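Local structure of polyketide biosynthesis 3-hydroxy-3-methylglutaryl-ACP synthase PksG (Bacillus subtilis, 4YXT) at residues A[1-13]-A[172-186]. The protein catalyses the aldol condensation of acetyl-AcpK with a carrier-bound beta-ketothioester polyketide intermediate, a step in biosynthesis of the antibiotic bacillaene. The protein carries 1 engineered substitution. Sequence-based numbering, arbitrary orientation.
Sequences MVSAGIEAMNVFG and AVAVLVGENPEVFQI
F12 and A172 exchange backbone hydrogen bonds, and N10 and A174 do the same, where strand 8-12 runs antiparallel to strand 172-178. L176 N then bonds to A8 O, and L176 O receives E7 N. Two residues, E7 and A8, are thus set against the single L176, a classic beta bulge. Beyond it G178 N bonds to G5 O, with a weak return bond from G5 N. The chain between the two strands of 172-186 passes through an inverse gamma turn centred on P181. The proline ring lies against the G5 backbone, P181 CB 3.4 Å from G5 C. Residues 4-6 also pair with 184-186: I6 N bonds to F184 O at 2.7 Å and I186 N to A4 O. F184 N donates to I6 O, and V183 N makes a weak bond to the same oxygen, a second classic bulge. A side chain at G5 would run into F184 O and the preceding carbonyl oxygen.

E7 supplies the side-chain hydrogen bond. N180 N donates to E7 OE2 at 2.8 Å, on the lone pair away from OE1. The link is nearly straight (160°). E7 reaches the turn with its chain extended beyond CG. OE1 makes a salt bridge with K137, so both carboxylate oxygens are held.

The apolar contacts centre on I6 and M9. I6 CG1 meets V175 CG1 at 3.6 Å, CG2 packs on V183 CB, and CD1 touches F184 CB. With chi1 at 81° the M9 chain lies beside V175, pointing the same way. A bend at chi3 sets M9 CE 3.6 Å from V173 CG1 and also against V175 CG2.

The contact joins central strands of the thiolase-like core. Strand 5-12 lies between 170-178 and 184-195; beyond them in the sheet come 137-145 and 331-339. Helix 301-312 packs on M9, V11 and V173, helix 116-130 on I6 and I186, and helix 51-64 on N10, F12 and A174.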
loop_
_atom_site.group_PDB
_atom_site.type_symbol
_atom_site.label_atom_id
_atom_site.label_comp_id
_atom_site.label_asym_id
_atom_site.label_seq_id
_atom_site.Cartn_x
_atom_site.Cartn_y
_atom_site.Cartn_z
ATOM N N MET A 1 -11.720 -7.093 -25.459
ATOM C CA MET A 1 -11.484 -5.939 -24.554
ATOM C C MET A 1 -12.345 -6.186 -23.307
ATOM O O MET A 1 -13.544 -5.919 -23.284
ATOM C CB MET A 1 -11.832 -4.633 -25.270
ATOM C CG MET A 1 -11.417 -4.602 -26.745
ATOM S SD MET A 1 -12.526 -5.466 -27.907
ATOM C CE MET A 1 -11.517 -5.490 -29.390
ATOM N N VAL A 2 -11.714 -6.759 -22.295
ATOM C CA VAL A 2 -12.400 -7.323 -21.126
ATOM C C VAL A 2 -13.118 -6.252 -20.280
ATOM O O VAL A 2 -12.680 -5.120 -20.221
ATOM C CB VAL A 2 -11.379 -8.091 -20.254
ATOM C CG1 VAL A 2 -10.452 -7.113 -19.585
ATOM C CG2 VAL A 2 -12.059 -8.950 -19.211
ATOM N N SER A 3 -14.236 -6.623 -19.659
ATOM C CA SER A 3 -14.952 -5.712 -18.777
ATOM C C SER A 3 -14.283 -5.833 -17.428
ATOM O O SER A 3 -13.741 -6.907 -17.115
ATOM C CB SER A 3 -16.430 -6.087 -18.659
ATOM O OG SER A 3 -17.082 -6.086 -19.923
ATOM N N ALA A 4 -14.335 -4.751 -16.639
ATOM C CA ALA A 4 -13.796 -4.745 -15.274
ATOM C C ALA A 4 -14.619 -3.900 -14.295
ATOM O O ALA A 4 -15.178 -2.867 -14.635
ATOM C CB ALA A 4 -12.330 -4.317 -15.278
ATOM N N GLY A 5 -14.707 -4.413 -13.081
ATOM C CA GLY A 5 -15.186 -3.658 -11.960
ATOM C C GLY A 5 -15.816 -4.549 -10.941
ATOM O O GLY A 5 -15.354 -5.654 -10.719
ATOM N N ILE A 6 -16.879 -4.059 -10.315
ATOM C CA ILE A 6 -17.403 -4.693 -9.113
ATOM C C ILE A 6 -18.427 -5.799 -9.469
ATOM O O ILE A 6 -19.444 -5.525 -10.070
ATOM C CB ILE A 6 -18.015 -3.640 -8.132
ATOM C CG1 ILE A 6 -17.007 -2.538 -7.807
ATOM C CG2 ILE A 6 -18.578 -4.294 -6.907
ATOM C CD1 ILE A 6 -17.526 -1.435 -6.883
ATOM N N GLU A 7 -18.152 -7.025 -9.029
ATOM C CA GLU A 7 -19.103 -8.139 -9.082
ATOM C C GLU A 7 -19.940 -8.190 -7.815
ATOM O O GLU A 7 -21.102 -8.551 -7.829
ATOM C CB GLU A 7 -18.356 -9.469 -9.292
ATOM C CG GLU A 7 -17.553 -9.431 -10.578
ATOM C CD GLU A 7 -16.932 -10.763 -10.939
ATOM O OE1 GLU A 7 -16.761 -11.615 -10.049
ATOM O OE2 GLU A 7 -16.604 -10.958 -12.111
ATOM N N ALA A 8 -19.371 -7.784 -6.695
ATOM C CA ALA A 8 -20.126 -7.882 -5.482
ATOM C C ALA A 8 -19.442 -6.969 -4.461
ATOM O O ALA A 8 -18.256 -6.774 -4.560
ATOM C CB ALA A 8 -20.150 -9.332 -5.024
ATOM N N MET A 9 -20.204 -6.386 -3.538
ATOM C CA MET A 9 -19.600 -5.587 -2.451
ATOM C C MET A 9 -20.476 -5.583 -1.210
ATOM O O MET A 9 -21.677 -5.627 -1.321
ATOM C CB MET A 9 -19.260 -4.144 -2.903
ATOM C CG MET A 9 -20.405 -3.155 -2.914
ATOM S SD MET A 9 -19.947 -1.572 -3.684
ATOM C CE MET A 9 -18.805 -0.920 -2.484
ATOM N N ASN A 10 -19.841 -5.556 -0.041
ATOM C CA ASN A 10 -20.522 -5.691 1.220
ATOM C C ASN A 10 -19.919 -4.843 2.315
ATOM O O ASN A 10 -18.730 -4.644 2.373
ATOM C CB ASN A 10 -20.555 -7.137 1.693
ATOM C CG ASN A 10 -21.447 -7.303 2.923
ATOM O OD1 ASN A 10 -22.510 -6.714 2.984
ATOM N ND2 ASN A 10 -20.995 -7.990 3.899
ATOM N N VAL A 11 -20.763 -4.390 3.221
ATOM C CA VAL A 11 -20.394 -3.399 4.210
ATOM C C VAL A 11 -20.500 -4.113 5.501
ATOM O O VAL A 11 -21.438 -4.849 5.626
ATOM C CB VAL A 11 -21.435 -2.231 4.239
ATOM C CG1 VAL A 11 -21.227 -1.280 5.414
ATOM C CG2 VAL A 11 -21.385 -1.461 2.947
ATOM N N PHE A 12 -19.516 -3.922 6.392
ATOM C CA PHE A 12 -19.620 -4.177 7.835
ATOM C C PHE A 12 -19.432 -2.867 8.596
ATOM O O PHE A 12 -18.303 -2.316 8.662
ATOM C CB PHE A 12 -18.546 -5.119 8.348
ATOM C CG PHE A 12 -18.784 -5.579 9.767
ATOM C CD1 PHE A 12 -19.780 -6.502 10.040
ATOM C CD2 PHE A 12 -18.034 -5.085 10.824
ATOM C CE1 PHE A 12 -20.032 -6.944 11.340
ATOM C CE2 PHE A 12 -18.278 -5.529 12.122
ATOM C CZ PHE A 12 -19.286 -6.457 12.376
ATOM N N GLY A 13 -20.536 -2.376 9.165
ATOM C CA GLY A 13 -20.551 -1.154 9.976
ATOM C C GLY A 13 -20.681 -1.385 11.465
ATOM O O GLY A 13 -21.371 -0.649 12.149
ATOM N N ALA A 172 -15.922 -1.266 7.447
ATOM C CA ALA A 172 -15.151 -1.878 6.388
ATOM C C ALA A 172 -16.084 -2.173 5.277
ATOM O O ALA A 172 -17.274 -2.431 5.507
ATOM C CB ALA A 172 -14.414 -3.144 6.838
ATOM N N VAL A 173 -15.567 -2.038 4.070
ATOM C CA VAL A 173 -16.274 -2.420 2.864
ATOM C C VAL A 173 -15.369 -3.340 2.015
ATOM O O VAL A 173 -14.194 -3.017 1.764
ATOM C CB VAL A 173 -16.674 -1.215 1.977
ATOM C CG1 VAL A 173 -17.502 -1.670 0.761
ATOM C CG2 VAL A 173 -17.483 -0.181 2.719
ATOM N N ALA A 174 -15.918 -4.460 1.562
ATOM C CA ALA A 174 -15.149 -5.422 0.836
ATOM C C ALA A 174 -15.730 -5.407 -0.539
ATOM O O ALA A 174 -16.953 -5.396 -0.696
ATOM C CB ALA A 174 -15.280 -6.791 1.484
ATOM N N VAL A 175 -14.874 -5.384 -1.544
ATOM C CA VAL A 175 -15.272 -5.252 -2.914
ATOM C C VAL A 175 -14.556 -6.362 -3.711
ATOM O O VAL A 175 -13.329 -6.384 -3.751
ATOM C CB VAL A 175 -14.823 -3.881 -3.476
ATOM C CG1 VAL A 175 -15.103 -3.764 -4.965
ATOM C CG2 VAL A 175 -15.446 -2.664 -2.775
ATOM N N LEU A 176 -15.337 -7.229 -4.372
ATOM C CA LEU A 176 -14.872 -8.243 -5.286
ATOM C C LEU A 176 -14.853 -7.737 -6.699
ATOM O O LEU A 176 -15.852 -7.308 -7.197
ATOM C CB LEU A 176 -15.823 -9.442 -5.250
ATOM C CG LEU A 176 -15.372 -10.693 -6.021
ATOM C CD1 LEU A 176 -14.236 -11.443 -5.333
ATOM C CD2 LEU A 176 -16.579 -11.602 -6.219
ATOM N N VAL A 177 -13.700 -7.811 -7.350
ATOM C CA VAL A 177 -13.453 -7.178 -8.605
ATOM C C VAL A 177 -13.145 -8.304 -9.589
ATOM O O VAL A 177 -12.383 -9.267 -9.286
ATOM C CB VAL A 177 -12.282 -6.169 -8.502
ATOM C CG1 VAL A 177 -11.987 -5.507 -9.825
ATOM C CG2 VAL A 177 -12.557 -5.105 -7.429
ATOM N N GLY A 178 -13.757 -8.203 -10.762
ATOM C CA GLY A 178 -13.731 -9.302 -11.710
ATOM C C GLY A 178 -14.132 -8.952 -13.118
ATOM O O GLY A 178 -14.360 -7.778 -13.449
ATOM N N GLU A 179 -14.221 -9.984 -13.953
ATOM C CA GLU A 179 -14.505 -9.780 -15.363
ATOM C C GLU A 179 -15.997 -9.714 -15.692
ATOM O O GLU A 179 -16.343 -9.338 -16.779
ATOM C CB GLU A 179 -13.775 -10.849 -16.190
ATOM C CG GLU A 179 -12.256 -10.888 -15.947
ATOM C CD GLU A 179 -11.590 -12.027 -16.688
ATOM O OE1 GLU A 179 -12.346 -12.822 -17.292
ATOM O OE2 GLU A 179 -10.338 -12.137 -16.696
ATOM N N ASN A 180 -16.882 -9.998 -14.745
ATOM C CA ASN A 180 -18.336 -9.820 -14.965
ATOM C C ASN A 180 -18.995 -8.821 -14.019
ATOM O O ASN A 180 -19.789 -9.205 -13.185
ATOM C CB ASN A 180 -19.087 -11.165 -14.853
ATOM C CG ASN A 180 -20.559 -11.020 -15.208
ATOM O OD1 ASN A 180 -20.938 -10.148 -16.037
ATOM N ND2 ASN A 180 -21.413 -11.844 -14.575
ATOM N N PRO A 181 -18.690 -7.528 -14.171
ATOM C CA PRO A 181 -19.020 -6.534 -13.157
ATOM C C PRO A 181 -20.464 -5.946 -13.268
ATOM O O PRO A 181 -20.671 -4.798 -13.720
ATOM C CB PRO A 181 -17.949 -5.476 -13.428
ATOM C CG PRO A 181 -17.853 -5.488 -14.916
ATOM C CD PRO A 181 -17.864 -6.935 -15.245
ATOM N N GLU A 182 -21.452 -6.695 -12.792
ATOM C CA GLU A 182 -22.850 -6.193 -12.833
ATOM C C GLU A 182 -23.113 -5.074 -11.855
ATOM O O GLU A 182 -23.955 -4.224 -12.097
ATOM C CB GLU A 182 -23.843 -7.316 -12.533
ATOM C CG GLU A 182 -23.749 -8.490 -13.484
ATOM C CD GLU A 182 -24.409 -8.266 -14.841
ATOM O OE1 GLU A 182 -25.121 -7.244 -15.050
ATOM O OE2 GLU A 182 -24.218 -9.159 -15.702
ATOM N N VAL A 183 -22.426 -5.094 -10.725
ATOM C CA VAL A 183 -22.673 -4.095 -9.699
ATOM C C VAL A 183 -22.108 -2.709 -10.122
ATOM O O VAL A 183 -22.778 -1.667 -10.000
ATOM C CB VAL A 183 -22.133 -4.571 -8.328
ATOM C CG1 VAL A 183 -22.330 -3.499 -7.280
ATOM C CG2 VAL A 183 -22.783 -5.881 -7.884
ATOM N N PHE A 184 -20.884 -2.677 -10.645
ATOM C CA PHE A 184 -20.292 -1.405 -11.101
ATOM C C PHE A 184 -19.196 -1.703 -12.138
ATOM O O PHE A 184 -18.066 -2.149 -11.808
ATOM C CB PHE A 184 -19.813 -0.595 -9.858
ATOM C CG PHE A 184 -19.297 0.766 -10.147
ATOM C CD1 PHE A 184 -20.158 1.810 -10.398
ATOM C CD2 PHE A 184 -17.927 1.019 -10.084
ATOM C CE1 PHE A 184 -19.671 3.106 -10.629
ATOM C CE2 PHE A 184 -17.409 2.279 -10.335
ATOM C CZ PHE A 184 -18.296 3.341 -10.598
ATOM N N GLN A 185 -19.559 -1.508 -13.413
ATOM C CA GLN A 185 -18.617 -1.638 -14.463
ATOM C C GLN A 185 -17.926 -0.308 -14.708
ATOM O O GLN A 185 -18.560 0.696 -15.007
ATOM C CB GLN A 185 -19.292 -2.093 -15.753
ATOM C CG GLN A 185 -18.247 -2.500 -16.748
ATOM C CD GLN A 185 -18.843 -3.047 -18.027
ATOM O OE1 GLN A 185 -20.027 -3.348 -18.088
ATOM N NE2 GLN A 185 -18.018 -3.172 -19.059
ATOM N N ILE A 186 -16.615 -0.282 -14.579
ATOM C CA ILE A 186 -15.924 0.979 -14.740
ATOM C C ILE A 186 -15.885 1.364 -16.225
ATOM O O ILE A 186 -15.842 0.519 -17.086
ATOM C CB ILE A 186 -14.496 0.902 -14.154
ATOM C CG1 ILE A 186 -13.696 -0.221 -14.820
ATOM C CG2 ILE A 186 -14.545 0.640 -12.664
ATOM C CD1 ILE A 186 -12.756 0.266 -15.914
#